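Local coordinates for monosaccharide ABC transporter substrate-binding protein, CUT2 family (Acidothermus cellulolyticus, PDB 4RU1) that binds myo-inositol in the cleft between its two lobes, and probably serves as the solute-capturing component of an ABC-type sugar transporter, at residues A[25-29]-A[65-69]; A[104-110]-A[118-123]; A[131-136]-A[164-169]; A[148-152]-A[206-210]; A[226-232]-A[245-251]. All coordinates share one frame; numbering follows the deposited sequence. Where two conformers were deposited one is given.

Contact 1: residues A[25-29]-A[65-69]; sequences MITHQ and EAVLI. With INS (1,2,3,4,5,6-hexahydroxy-cyclohexane), chain M.
I26 and the helical residues E65, L68 and I69 show how one branched side chain can seat a helix on a strand. I26 CD1 lies against the helix backbone, 3.7 Å from I69 CA. The I26 CG2 branch, standing opposite the backbone N, meets E65 CG at 3.7 Å and L68 CB at 3.9 Å. This is the close-packed part, where strand and helix run nearly antiparallel (167°). The outer flank is looser, and there L68 remains partly exposed. On the buried side the extended E65 chain (chi1 -171°) carries its carboxylate to the strand end, with CD 3.5 Å from T27 O and OE1 3.6 Å from H28 CB. No hydrogen bond crosses here; instead E65 OE2 and H28 ND1 both bond T83 OG1. Through NE2, at the edge of its ring, H28 donates to INS O5 (3.0 Å), and NE2 also shares a hydrogen bond with INS O4 (3.3 Å). With an alanine at E65, T83 would lose its carboxylate mate, and the H28 ring would probably be less firmly oriented toward the ligand. Such layering of helix, parallel strand and ligand-binding loop at the strand's C-terminal end is typical of a periplasmic binding protein lobe.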
# COMPACT_ATOMS: atom_id res chain seq x y z
N MET A 25 -8.30 -11.95 -7.49
CA MET A 25 -7.65 -10.82 -6.73
C MET A 25 -7.84 -9.55 -7.53
O MET A 25 -7.42 -9.48 -8.72
CB MET A 25 -6.17 -11.06 -6.49
CG MET A 25 -5.42 -9.95 -5.84
SD MET A 25 -3.67 -10.38 -5.28
CE MET A 25 -4.12 -11.23 -3.75
N ILE A 26 -8.55 -8.58 -6.93
CA ILE A 26 -9.01 -7.37 -7.59
C ILE A 26 -8.45 -6.18 -6.86
O ILE A 26 -8.63 -6.00 -5.64
CB ILE A 26 -10.51 -7.36 -7.54
CG1 ILE A 26 -11.05 -8.57 -8.32
CG2 ILE A 26 -11.04 -6.11 -8.21
CD1 ILE A 26 -12.54 -8.83 -8.10
N THR A 27 -7.70 -5.36 -7.59
CA THR A 27 -7.05 -4.23 -6.97
C THR A 27 -7.27 -2.92 -7.77
O THR A 27 -7.96 -2.84 -8.78
CB THR A 27 -5.56 -4.49 -6.83
OG1 THR A 27 -4.95 -4.13 -8.07
CG2 THR A 27 -5.25 -5.91 -6.45
N HIS A 28 -6.76 -1.85 -7.19
CA HIS A 28 -6.78 -0.49 -7.74
C HIS A 28 -5.47 -0.06 -8.39
O HIS A 28 -5.32 1.11 -8.64
CB HIS A 28 -7.15 0.47 -6.62
CG HIS A 28 -6.16 0.46 -5.48
ND1 HIS A 28 -6.30 -0.41 -4.40
CD2 HIS A 28 -5.08 1.21 -5.21
CE1 HIS A 28 -5.35 -0.18 -3.54
NE2 HIS A 28 -4.58 0.78 -4.01
N GLN A 29 -4.56 -1.04 -8.64
CA GLN A 29 -3.23 -0.82 -9.20
C GLN A 29 -3.33 0.12 -10.42
O GLN A 29 -4.12 -0.15 -11.37
CB GLN A 29 -2.62 -2.15 -9.59
CG GLN A 29 -1.40 -1.99 -10.45
CD GLN A 29 -0.76 -3.27 -10.84
OE1 GLN A 29 -1.35 -4.33 -10.74
NE2 GLN A 29 0.49 -3.18 -11.24
N GLU A 65 -13.22 -0.81 -10.99
CA GLU A 65 -12.93 -1.88 -10.02
C GLU A 65 -14.20 -2.55 -9.48
O GLU A 65 -14.22 -3.72 -9.28
CB GLU A 65 -12.06 -1.35 -8.87
CG GLU A 65 -11.54 -2.49 -7.95
CD GLU A 65 -10.76 -2.03 -6.76
OE1 GLU A 65 -10.51 -0.83 -6.52
OE2 GLU A 65 -10.45 -2.97 -5.94
N ALA A 66 -15.26 -1.77 -9.25
CA ALA A 66 -16.54 -2.34 -8.87
C ALA A 66 -16.96 -3.36 -9.92
O ALA A 66 -17.50 -4.39 -9.57
CB ALA A 66 -17.57 -1.24 -8.75
N VAL A 67 -16.90 -2.98 -11.18
CA VAL A 67 -17.32 -3.86 -12.26
C VAL A 67 -16.49 -5.14 -12.25
O VAL A 67 -16.99 -6.20 -12.48
CB VAL A 67 -17.22 -3.10 -13.58
CG1 VAL A 67 -17.51 -3.99 -14.78
CG2 VAL A 67 -18.22 -1.95 -13.60
N LEU A 68 -15.18 -5.04 -12.00
CA LEU A 68 -14.33 -6.23 -11.86
C LEU A 68 -14.86 -7.17 -10.74
O LEU A 68 -14.72 -8.35 -10.90
CB LEU A 68 -12.86 -5.85 -11.63
CG LEU A 68 -12.12 -5.07 -12.72
CD1 LEU A 68 -10.78 -4.74 -12.16
CD2 LEU A 68 -12.02 -5.81 -14.04
N ILE A 69 -15.37 -6.65 -9.63
CA ILE A 69 -15.94 -7.49 -8.54
C ILE A 69 -17.13 -8.24 -9.09
O ILE A 69 -17.22 -9.45 -8.88
CB ILE A 69 -16.34 -6.69 -7.28
CG1 ILE A 69 -15.09 -6.04 -6.69
CG2 ILE A 69 -16.94 -7.60 -6.25
CD1 ILE A 69 -15.34 -4.91 -5.72
C1 INS M . 1.28 1.65 -1.40
C2 INS M . 1.63 2.50 -2.60
C3 INS M . 0.78 2.06 -3.79
C4 INS M . -0.70 2.00 -3.48
C5 INS M . -0.99 1.09 -2.33
C6 INS M . -0.21 1.45 -1.09
O1 INS M . 1.99 2.04 -0.21
O2 INS M . 1.22 3.84 -2.26
O3 INS M . 1.02 3.04 -4.82
O4 INS M . -1.45 1.57 -4.65
O5 INS M . -2.38 1.12 -1.94
O6 INS M . -0.41 0.47 -0.03

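Contact 2: residues A[104-110]-A[118-123]; sequences VVAFNAG and GALMYF. With INS (1,2,3,4,5,6-hexahydroxy-cyclohexane), chain M.
Strands 104-107 and 121-123 run parallel, their axes crossing at -28°, and four backbone hydrogen bonds join the segments, beginning with a straight one from L120 N to V104 O (2.8 Å, 179°) and finishing with N108 N to F123 O. Side chains then sort to the two faces of the sheet. On one, V105 spreads its methyls: CG1 approaches the edge of the F123 ring, 3.6 Å from CE1, while CG2 touches M121 CE at 3.9 Å. On the other, Y122 packs CD1 against A106 CB (3.7 Å). With CG opposite the backbone N (chi1 -175°), its ring is laid along the end of the neighbouring strand, with F107 CA over the rim of one face and the carbonyl carbon of A109 at the edge. A water hydrogen-bonds Y122 OH at 2.6 Å, and W114 stacks on the ring. Past the last strand bond, N108 uses both ends of its amide on the ligand: OD1 accepts from INS O5 (2.7 Å) and ND2 donates to INS O6 (2.9 Å). E256 also bonds ND2, which should help fix the amide's rotation. The whole is a beta-alpha-beta unit, strands 104-107 and 121-124 linked through helix 114-117, with a binding-site asparagine in the loop after its first strand.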
# COMPACT_ATOMS: atom_id res chain seq x y z
N VAL A 104 -15.26 -13.24 0.81
CA VAL A 104 -14.33 -12.17 0.44
C VAL A 104 -13.39 -11.83 1.59
O VAL A 104 -13.76 -11.87 2.79
CB VAL A 104 -15.06 -10.90 -0.01
CG1 VAL A 104 -15.89 -10.42 1.13
CG2 VAL A 104 -14.07 -9.85 -0.45
N VAL A 105 -12.17 -11.57 1.19
CA VAL A 105 -11.12 -11.04 2.05
C VAL A 105 -10.69 -9.73 1.47
O VAL A 105 -10.57 -9.62 0.25
CB VAL A 105 -9.98 -12.03 2.25
CG1 VAL A 105 -8.77 -11.41 2.99
CG2 VAL A 105 -10.50 -13.23 3.05
N ALA A 106 -10.49 -8.72 2.33
CA ALA A 106 -10.03 -7.38 1.91
C ALA A 106 -8.57 -7.22 2.28
O ALA A 106 -8.07 -7.91 3.18
CB ALA A 106 -10.89 -6.27 2.44
N PHE A 107 -7.83 -6.43 1.54
CA PHE A 107 -6.45 -6.27 1.84
C PHE A 107 -5.97 -4.93 1.28
O PHE A 107 -6.63 -4.30 0.42
CB PHE A 107 -5.58 -7.46 1.34
CG PHE A 107 -5.41 -7.50 -0.15
CD1 PHE A 107 -6.41 -7.94 -0.99
CD2 PHE A 107 -4.17 -7.18 -0.69
CE1 PHE A 107 -6.24 -7.96 -2.39
CE2 PHE A 107 -4.01 -7.17 -2.07
CZ PHE A 107 -5.01 -7.60 -2.89
N ASN A 108 -4.86 -4.44 1.84
CA ASN A 108 -4.09 -3.30 1.40
C ASN A 108 -4.78 -1.92 1.64
O ASN A 108 -4.14 -1.02 2.20
CB ASN A 108 -3.69 -3.36 -0.03
CG ASN A 108 -2.84 -2.19 -0.42
OD1 ASN A 108 -3.34 -1.25 -1.04
ND2 ASN A 108 -1.59 -2.19 -0.06
N ALA A 109 -6.03 -1.76 1.21
CA ALA A 109 -6.77 -0.53 1.42
C ALA A 109 -8.13 -0.83 1.94
O ALA A 109 -8.78 -1.71 1.43
CB ALA A 109 -6.87 0.25 0.16
N GLY A 110 -8.61 0.02 2.86
CA GLY A 110 -9.95 -0.05 3.44
C GLY A 110 -10.04 -0.65 4.83
O GLY A 110 -11.02 -1.28 5.14
N GLY A 118 -19.16 -7.01 4.94
CA GLY A 118 -19.30 -8.49 5.03
C GLY A 118 -18.06 -9.30 4.67
O GLY A 118 -18.06 -10.48 4.71
N ALA A 119 -17.03 -8.61 4.19
CA ALA A 119 -15.72 -9.22 4.09
C ALA A 119 -15.34 -9.90 5.45
O ALA A 119 -15.62 -9.38 6.52
CB ALA A 119 -14.68 -8.24 3.66
N LEU A 120 -14.69 -11.07 5.32
CA LEU A 120 -14.44 -11.94 6.49
C LEU A 120 -13.22 -11.48 7.26
O LEU A 120 -13.13 -11.73 8.45
CB LEU A 120 -14.16 -13.40 6.09
CG LEU A 120 -15.24 -14.12 5.30
CD1 LEU A 120 -14.79 -15.47 4.74
CD2 LEU A 120 -16.44 -14.24 6.19
N MET A 121 -12.24 -10.94 6.56
CA MET A 121 -10.92 -10.69 7.15
C MET A 121 -10.27 -9.49 6.42
O MET A 121 -10.72 -9.09 5.33
CB MET A 121 -10.04 -11.86 6.92
CG MET A 121 -10.33 -13.18 7.60
SD MET A 121 -9.30 -14.60 7.24
CE MET A 121 -10.38 -15.58 6.13
N TYR A 122 -9.20 -8.95 6.97
CA TYR A 122 -8.47 -7.89 6.33
C TYR A 122 -7.01 -8.04 6.63
O TYR A 122 -6.67 -8.34 7.79
CB TYR A 122 -8.84 -6.51 6.86
CG TYR A 122 -8.19 -5.32 6.14
CD1 TYR A 122 -8.74 -4.70 5.04
CD2 TYR A 122 -7.00 -4.79 6.62
CE1 TYR A 122 -8.08 -3.65 4.38
CE2 TYR A 122 -6.31 -3.73 5.96
CZ TYR A 122 -6.91 -3.15 4.85
OH TYR A 122 -6.36 -2.06 4.23
N PHE A 123 -6.14 -7.85 5.65
CA PHE A 123 -4.64 -7.89 5.79
C PHE A 123 -4.02 -6.60 5.28
O PHE A 123 -4.20 -6.22 4.10
CB PHE A 123 -4.05 -9.10 4.99
CG PHE A 123 -4.58 -10.42 5.48
CD1 PHE A 123 -5.77 -10.88 5.01
CD2 PHE A 123 -3.99 -11.08 6.56
CE1 PHE A 123 -6.32 -12.05 5.52
CE2 PHE A 123 -4.53 -12.25 7.08
CZ PHE A 123 -5.70 -12.71 6.53
C1 INS M . 1.28 1.65 -1.40
C2 INS M . 1.63 2.50 -2.60
C3 INS M . 0.78 2.06 -3.79
C4 INS M . -0.70 2.00 -3.48
C5 INS M . -0.99 1.09 -2.33
C6 INS M . -0.21 1.45 -1.09
O1 INS M . 1.99 2.04 -0.21
O2 INS M . 1.22 3.84 -2.26
O3 INS M . 1.02 3.04 -4.82
O4 INS M . -1.45 1.57 -4.65
O5 INS M . -2.38 1.12 -1.94
O6 INS M . -0.41 0.47 -0.03
O HOH W 1 -17.36 -12.68 2.83
O HOH W 2 -4.37 -0.69 5.08

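Contact 3: residues A[131-136]-A[164-169]; sequences GQAAGA and GVQQTF
G131 and G164 bring their backbones into direct contact, G131 CA 4.0 Å from G164 CA, and a CB on either would press into the opposite helix. One turn on, T168 enters as a knob among G131, Q132, G135 and A136. Its OG1, placed between the backbone N and the carbonyl carbon (chi1 56°), donates to Q132 O at 2.7 Å, in the carbonyl plane and on a lone pair; the same oxygen accepts A136 N within its helix. A CB on G135 would collide with that hydroxyl. G131 and G135 thus form a GxxxG pair, a hallmark of close helix crossings, and here the axes approach to 6.5 Å at -42°. Toward the surface, Q132 NE2 donates to Q167 OE1 (2.9 Å) from above the carbonyl plane, the two amides being turned 82° apart, while N163 engages Q167 NE2. On the inner side, V165 CG2 meets A134 CB at 4.1 Å. Beyond this shell V165 rests on C148 and F169 on V146, both of strand 145-150, and A134 lies against W247.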
# COMPACT_ATOMS: atom_id res chain seq x y z
N GLY A 131 0.97 6.71 9.86
CA GLY A 131 1.15 8.17 9.71
C GLY A 131 1.43 8.84 11.03
O GLY A 131 2.33 9.63 11.15
N GLN A 132 0.69 8.48 12.07
CA GLN A 132 0.92 9.03 13.42
C GLN A 132 2.31 8.69 13.89
O GLN A 132 2.97 9.53 14.46
CB GLN A 132 -0.12 8.47 14.42
CG GLN A 132 -1.53 8.97 14.16
CD GLN A 132 -2.62 8.13 14.82
OE1 GLN A 132 -2.42 6.96 15.10
NE2 GLN A 132 -3.75 8.74 15.14
N ALA A 133 2.76 7.46 13.64
CA ALA A 133 4.13 7.10 14.01
C ALA A 133 5.19 7.88 13.21
O ALA A 133 6.22 8.21 13.73
CB ALA A 133 4.33 5.61 13.78
N ALA A 134 4.92 8.10 11.92
CA ALA A 134 5.88 8.82 11.07
C ALA A 134 5.96 10.30 11.54
O ALA A 134 7.01 10.91 11.52
CB ALA A 134 5.43 8.76 9.58
N GLY A 135 4.86 10.90 11.93
CA GLY A 135 4.86 12.31 12.37
C GLY A 135 5.68 12.48 13.64
O GLY A 135 6.52 13.33 13.70
N ALA A 136 5.53 11.55 14.58
CA ALA A 136 6.24 11.58 15.84
C ALA A 136 7.72 11.31 15.60
O ALA A 136 8.57 11.99 16.17
CB ALA A 136 5.67 10.52 16.79
N GLY A 164 -2.59 11.05 9.49
CA GLY A 164 -1.91 10.61 10.69
C GLY A 164 -0.69 11.43 10.95
O GLY A 164 -0.45 11.82 12.13
N VAL A 165 0.12 11.73 9.92
CA VAL A 165 1.32 12.57 10.08
C VAL A 165 0.90 13.94 10.66
O VAL A 165 1.58 14.47 11.55
CB VAL A 165 2.01 12.79 8.73
CG1 VAL A 165 3.06 13.86 8.82
CG2 VAL A 165 2.64 11.52 8.27
N GLN A 166 -0.19 14.51 10.14
CA GLN A 166 -0.57 15.87 10.57
C GLN A 166 -0.89 15.90 12.04
O GLN A 166 -0.62 16.89 12.66
CB GLN A 166 -1.78 16.36 9.75
CG GLN A 166 -2.22 17.80 10.00
CD GLN A 166 -3.42 18.20 9.17
OE1 GLN A 166 -4.20 17.35 8.72
NE2 GLN A 166 -3.57 19.51 8.95
N GLN A 167 -1.50 14.82 12.57
CA GLN A 167 -1.90 14.72 13.96
C GLN A 167 -0.76 14.82 14.94
O GLN A 167 -0.93 15.42 16.04
CB GLN A 167 -2.58 13.37 14.18
CG GLN A 167 -3.99 13.37 13.63
CD GLN A 167 -4.69 12.06 13.91
OE1 GLN A 167 -4.54 11.48 15.01
NE2 GLN A 167 -5.42 11.55 12.92
N THR A 168 0.34 14.15 14.62
CA THR A 168 1.48 14.06 15.55
C THR A 168 2.71 14.91 15.21
O THR A 168 3.57 15.09 16.11
CB THR A 168 1.94 12.63 15.66
OG1 THR A 168 2.23 12.17 14.34
CG2 THR A 168 0.85 11.75 16.26
N PHE A 169 2.89 15.34 13.96
CA PHE A 169 4.08 16.17 13.59
C PHE A 169 3.91 17.56 14.26
O PHE A 169 2.94 18.25 14.03
CB PHE A 169 4.16 16.34 12.08
CG PHE A 169 5.45 17.03 11.64
CD1 PHE A 169 6.68 16.41 11.85
CD2 PHE A 169 5.38 18.29 11.08
CE1 PHE A 169 7.83 17.04 11.44
CE2 PHE A 169 6.57 18.95 10.69
CZ PHE A 169 7.74 18.34 10.86

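Contact 4: residues A[148-152]-A[206-210]; sequences CVLQA and LGAPI. With INS (1,2,3,4,5,6-hexahydroxy-cyclohexane), chain M.
L206 and L150 provide the first apolar touch, lying side by side and pointing the same way, with L206 CD1 3.8 Å from L150 CG. I210 supplies the second, its CG2 4.1 Å from V149 CG1 and its CG1 4.0 Å from Q151 CB. Polar links across the contact run through a water, which donates to V149 O (2.7 Å) and to Q151 OE1 (2.8 Å) and accepts from L206 N. The third kind is shared ligand binding. A bend at chi2 (-87°) folds the Q151 amide toward L206, and NE2 donates to INS O2 at 2.8 Å and, weakly, to INS O3. INS O2 in turn donates to L206 O at 2.7 Å. With a leucine in place of Q151, INS O2 would lose the NE2 donor and the water one acceptor, which would probably leave that end of the inositol less firmly held. The water at OE1 and the ligand at NE2 together probably fix which way the amide is turned, so that a single hydroxyl is read at once as acceptor by a side chain and as donor by a backbone carbonyl.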
# COMPACT_ATOMS: atom_id res chain seq x y z
N CYS A 148 4.07 16.12 2.59
CA CYS A 148 3.58 14.76 2.32
C CYS A 148 3.10 14.72 0.88
O CYS A 148 2.29 15.56 0.49
CB CYS A 148 2.41 14.45 3.21
SG CYS A 148 2.93 14.03 4.87
N VAL A 149 3.62 13.79 0.09
CA VAL A 149 3.37 13.72 -1.37
C VAL A 149 2.45 12.56 -1.61
O VAL A 149 2.77 11.46 -1.20
CB VAL A 149 4.65 13.64 -2.18
CG1 VAL A 149 4.33 13.54 -3.69
CG2 VAL A 149 5.52 14.86 -1.88
N LEU A 150 1.31 12.83 -2.22
CA LEU A 150 0.29 11.80 -2.50
C LEU A 150 0.16 11.61 -3.99
O LEU A 150 -0.08 12.60 -4.70
CB LEU A 150 -1.11 12.20 -1.96
CG LEU A 150 -1.14 12.42 -0.47
CD1 LEU A 150 -1.07 13.91 -0.15
CD2 LEU A 150 -2.45 11.86 0.11
N GLN A 151 0.27 10.38 -4.47
CA GLN A 151 0.27 10.13 -5.89
C GLN A 151 -1.08 9.90 -6.51
O GLN A 151 -1.14 9.60 -7.71
CB GLN A 151 1.25 9.03 -6.23
CG GLN A 151 0.82 7.63 -5.80
CD GLN A 151 1.22 7.22 -4.37
OE1 GLN A 151 1.48 8.02 -3.49
NE2 GLN A 151 1.24 5.92 -4.13
N ALA A 152 -2.13 9.94 -5.72
CA ALA A 152 -3.50 9.80 -6.22
C ALA A 152 -4.36 10.54 -5.23
O ALA A 152 -3.99 10.71 -4.06
CB ALA A 152 -3.93 8.36 -6.30
N LEU A 206 4.69 8.41 -0.43
CA LEU A 206 3.75 7.33 -0.08
C LEU A 206 3.93 6.04 -0.91
O LEU A 206 3.11 5.08 -0.84
CB LEU A 206 2.33 7.77 -0.09
CG LEU A 206 2.03 8.98 0.74
CD1 LEU A 206 0.53 9.26 0.79
CD2 LEU A 206 2.62 9.06 2.10
N GLY A 207 5.01 5.99 -1.70
CA GLY A 207 5.45 4.80 -2.38
C GLY A 207 6.88 4.91 -2.79
O GLY A 207 7.40 6.05 -3.00
N ALA A 208 7.50 3.77 -2.95
CA ALA A 208 8.94 3.73 -3.30
C ALA A 208 9.30 4.33 -4.68
O ALA A 208 10.31 5.00 -4.80
CB ALA A 208 9.45 2.29 -3.18
N PRO A 209 8.45 4.13 -5.70
CA PRO A 209 8.74 4.80 -6.96
C PRO A 209 8.72 6.30 -6.83
O PRO A 209 9.57 7.00 -7.41
CB PRO A 209 7.67 4.27 -7.89
CG PRO A 209 7.31 2.95 -7.32
CD PRO A 209 7.37 3.15 -5.85
N ILE A 210 7.81 6.82 -6.03
CA ILE A 210 7.72 8.31 -5.83
C ILE A 210 8.93 8.79 -5.03
O ILE A 210 9.50 9.89 -5.27
CB ILE A 210 6.42 8.69 -5.11
CG1 ILE A 210 5.17 8.14 -5.81
CG2 ILE A 210 6.32 10.21 -5.02
CD1 ILE A 210 5.13 8.43 -7.28
C1 INS M . 1.28 1.65 -1.40
C2 INS M . 1.63 2.50 -2.60
C3 INS M . 0.78 2.06 -3.79
C4 INS M . -0.70 2.00 -3.48
C5 INS M . -0.99 1.09 -2.33
C6 INS M . -0.21 1.45 -1.09
O1 INS M . 1.99 2.04 -0.21
O2 INS M . 1.22 3.84 -2.26
O3 INS M . 1.02 3.04 -4.82
O4 INS M . -1.45 1.57 -4.65
O5 INS M . -2.38 1.12 -1.94
O6 INS M . -0.41 0.47 -0.03
O HOH W 3 3.71 9.58 -2.85

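Contact 5: residues A[226-232]-A[245-251]; sequences KIATFDF and LQWAIDQ. With INS (1,2,3,4,5,6-hexahydroxy-cyclohexane), chain M.
W247 and A228 make the most direct of three methyl-on-ring contacts: A228 CB sits over the six-membered ring of W247, 3.3 Å from its centroid and 4° off the normal. F230 takes I249 CD1 over one face, 3.8 Å from the ring centroid, the two side chains lying side by side. The F232 ring has A248 CB above its rim, and D250 CB meets the ring at its edge, 3.9 Å from CE1. Around W247, R137 adds a cation-pi contact, F286 an edge-to-face one, and E141 bonds NE1. Beneath the side chains the strands run parallel, bridging T229 with A248 and F230 with I249; four backbone bonds join the segments, from Q246 N to I227 O at one end to D231 N to I249 O (2.8 Å) at the other. Past this last bond the D231 carboxylate and the Q251 amide take over. D231 OD2 accepts from INS O1 at 2.6 Å and Q251 OE1 from INS O6 at 2.9 Å. D231 OD1 and Q251 OE1 stand 3.0 Å apart as two acceptors, the carboxylate and amide planes 24° apart, and waters donating to OD1 link it to I249 O and Q251 N. E256 engages Q251 NE2, which should steady the amide. Strands 226-230 and 248-250, joined through helix 236-241, make a beta-alpha-beta unit whose C-terminal strand ends present ligand-binding side chains, as is usual in periplasmic binding proteins.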
# COMPACT_ATOMS: atom_id res chain seq x y z
N LYS A 226 15.44 16.47 3.41
CA LYS A 226 15.64 15.04 3.40
C LYS A 226 14.37 14.34 2.87
O LYS A 226 13.37 14.98 2.71
CB LYS A 226 15.95 14.53 4.81
CG LYS A 226 17.05 15.28 5.54
CD LYS A 226 18.37 15.14 4.88
CE LYS A 226 19.32 16.20 5.48
NZ LYS A 226 20.73 15.74 5.46
N ILE A 227 14.46 13.05 2.61
CA ILE A 227 13.36 12.24 2.02
C ILE A 227 13.23 11.00 2.92
O ILE A 227 14.22 10.41 3.34
CB ILE A 227 13.67 11.79 0.57
CG1 ILE A 227 14.06 12.97 -0.35
CG2 ILE A 227 12.49 11.06 -0.03
CD1 ILE A 227 15.51 13.24 -0.50
N ALA A 228 11.98 10.59 3.14
CA ALA A 228 11.57 9.34 3.81
C ALA A 228 10.41 8.78 3.05
O ALA A 228 9.73 9.52 2.32
CB ALA A 228 11.22 9.59 5.23
N THR A 229 10.19 7.46 3.13
CA THR A 229 9.13 6.87 2.29
C THR A 229 8.39 5.77 2.99
O THR A 229 8.89 5.10 3.94
CB THR A 229 9.73 6.31 0.99
OG1 THR A 229 8.67 6.10 0.03
CG2 THR A 229 10.55 5.06 1.19
N PHE A 230 7.20 5.52 2.46
CA PHE A 230 6.55 4.26 2.66
C PHE A 230 7.06 3.29 1.60
O PHE A 230 7.18 3.70 0.39
CB PHE A 230 5.03 4.43 2.56
CG PHE A 230 4.41 5.12 3.72
CD1 PHE A 230 4.56 6.48 3.95
CD2 PHE A 230 3.64 4.41 4.59
CE1 PHE A 230 3.98 7.07 5.03
CE2 PHE A 230 3.09 4.98 5.69
CZ PHE A 230 3.21 6.32 5.93
N ASP A 231 7.31 2.03 1.98
CA ASP A 231 7.58 0.87 1.08
C ASP A 231 9.01 0.77 0.61
O ASP A 231 9.79 1.72 0.60
CB ASP A 231 6.68 0.91 -0.19
CG ASP A 231 5.20 0.96 0.11
OD1 ASP A 231 4.75 0.41 1.14
OD2 ASP A 231 4.45 1.52 -0.72
N PHE A 232 9.31 -0.42 0.11
CA PHE A 232 10.56 -0.71 -0.55
C PHE A 232 10.36 -0.88 -2.03
O PHE A 232 9.31 -1.31 -2.45
CB PHE A 232 11.14 -2.04 0.01
CG PHE A 232 11.77 -1.91 1.36
CD1 PHE A 232 11.01 -1.88 2.51
CD2 PHE A 232 13.12 -1.70 1.46
CE1 PHE A 232 11.62 -1.75 3.76
CE2 PHE A 232 13.74 -1.52 2.71
CZ PHE A 232 12.99 -1.56 3.84
N LEU A 245 17.73 8.23 1.79
CA LEU A 245 16.43 8.10 2.46
C LEU A 245 16.62 7.95 3.96
O LEU A 245 17.57 7.19 4.38
CB LEU A 245 15.68 6.88 1.96
CG LEU A 245 15.08 6.90 0.56
CD1 LEU A 245 14.58 5.51 0.14
CD2 LEU A 245 13.99 7.94 0.46
N GLN A 246 15.91 8.69 4.77
CA GLN A 246 16.01 8.57 6.23
C GLN A 246 15.54 7.22 6.74
O GLN A 246 16.15 6.66 7.64
CB GLN A 246 15.26 9.70 6.93
CG GLN A 246 15.62 11.12 6.47
CD GLN A 246 17.09 11.36 6.64
OE1 GLN A 246 17.91 11.39 5.65
NE2 GLN A 246 17.45 11.48 7.88
N TRP A 247 14.46 6.71 6.17
CA TRP A 247 13.86 5.48 6.60
C TRP A 247 12.79 5.13 5.60
O TRP A 247 12.41 5.97 4.79
CB TRP A 247 13.30 5.58 8.02
CG TRP A 247 12.59 6.86 8.34
CD1 TRP A 247 13.10 7.88 9.10
CD2 TRP A 247 11.23 7.24 8.02
NE1 TRP A 247 12.17 8.86 9.26
CE2 TRP A 247 11.02 8.53 8.57
CE3 TRP A 247 10.21 6.66 7.24
CZ2 TRP A 247 9.79 9.23 8.42
CZ3 TRP A 247 8.98 7.40 7.09
CH2 TRP A 247 8.80 8.65 7.70
N ALA A 248 12.32 3.88 5.67
CA ALA A 248 11.20 3.37 4.83
C ALA A 248 10.32 2.60 5.77
O ALA A 248 10.81 1.87 6.62
CB ALA A 248 11.67 2.48 3.72
N ILE A 249 9.03 2.75 5.62
CA ILE A 249 8.04 2.02 6.39
C ILE A 249 7.59 0.80 5.59
O ILE A 249 7.02 0.94 4.50
CB ILE A 249 6.83 2.88 6.74
CG1 ILE A 249 7.27 4.12 7.58
CG2 ILE A 249 5.78 2.07 7.41
CD1 ILE A 249 6.18 5.16 7.77
N ASP A 250 7.82 -0.38 6.13
CA ASP A 250 7.46 -1.62 5.47
C ASP A 250 6.06 -2.07 5.94
O ASP A 250 5.81 -2.14 7.15
CB ASP A 250 8.49 -2.66 5.88
CG ASP A 250 8.42 -3.95 5.13
OD1 ASP A 250 7.64 -4.16 4.13
OD2 ASP A 250 9.20 -4.82 5.56
N GLN A 251 5.22 -2.31 4.94
CA GLN A 251 3.88 -2.89 5.12
C GLN A 251 3.77 -4.34 4.69
O GLN A 251 2.68 -4.94 4.76
CB GLN A 251 2.77 -2.09 4.41
CG GLN A 251 2.85 -2.15 2.89
CD GLN A 251 1.69 -1.45 2.18
OE1 GLN A 251 1.89 -0.49 1.38
NE2 GLN A 251 0.50 -1.95 2.42
C1 INS M . 1.28 1.65 -1.40
C2 INS M . 1.63 2.50 -2.60
C3 INS M . 0.78 2.06 -3.79
C4 INS M . -0.70 2.00 -3.48
C5 INS M . -0.99 1.09 -2.33
C6 INS M . -0.21 1.45 -1.09
O1 INS M . 1.99 2.04 -0.21
O2 INS M . 1.22 3.84 -2.26
O3 INS M . 1.02 3.04 -4.82
O4 INS M . -1.45 1.57 -4.65
O5 INS M . -2.38 1.12 -1.94
O6 INS M . -0.41 0.47 -0.03
O HOH W 4 17.17 12.00 2.80
O HOH W 5 4.26 1.02 3.92
O HOH W 6 6.11 -1.97 2.09

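Overall arrangement
The five contacts divide between two lobes, each built on its own sheet, with the inositol between them. Contacts 1 and 2, centres 13 Å apart, share the parallel sheet of the first lobe and come first along the chain. The other three belong to the second lobe: contacts 3 and 4 alternate their segments around strand 145-150 and helix 156-168, and contact 5 follows, centre to centre 11 Å from contact 4 on the same sheet and 14 Å from contact 3. The centres of contacts 1 and 5 lie 27 Å apart, yet both reach the ligand. Contacts 2 and 5 touch across the cleft where N108 meets Q251, so that in this inositol-bound form the lobes meet directly as well as through the ligand, whereas contact 3 packs helices behind the site.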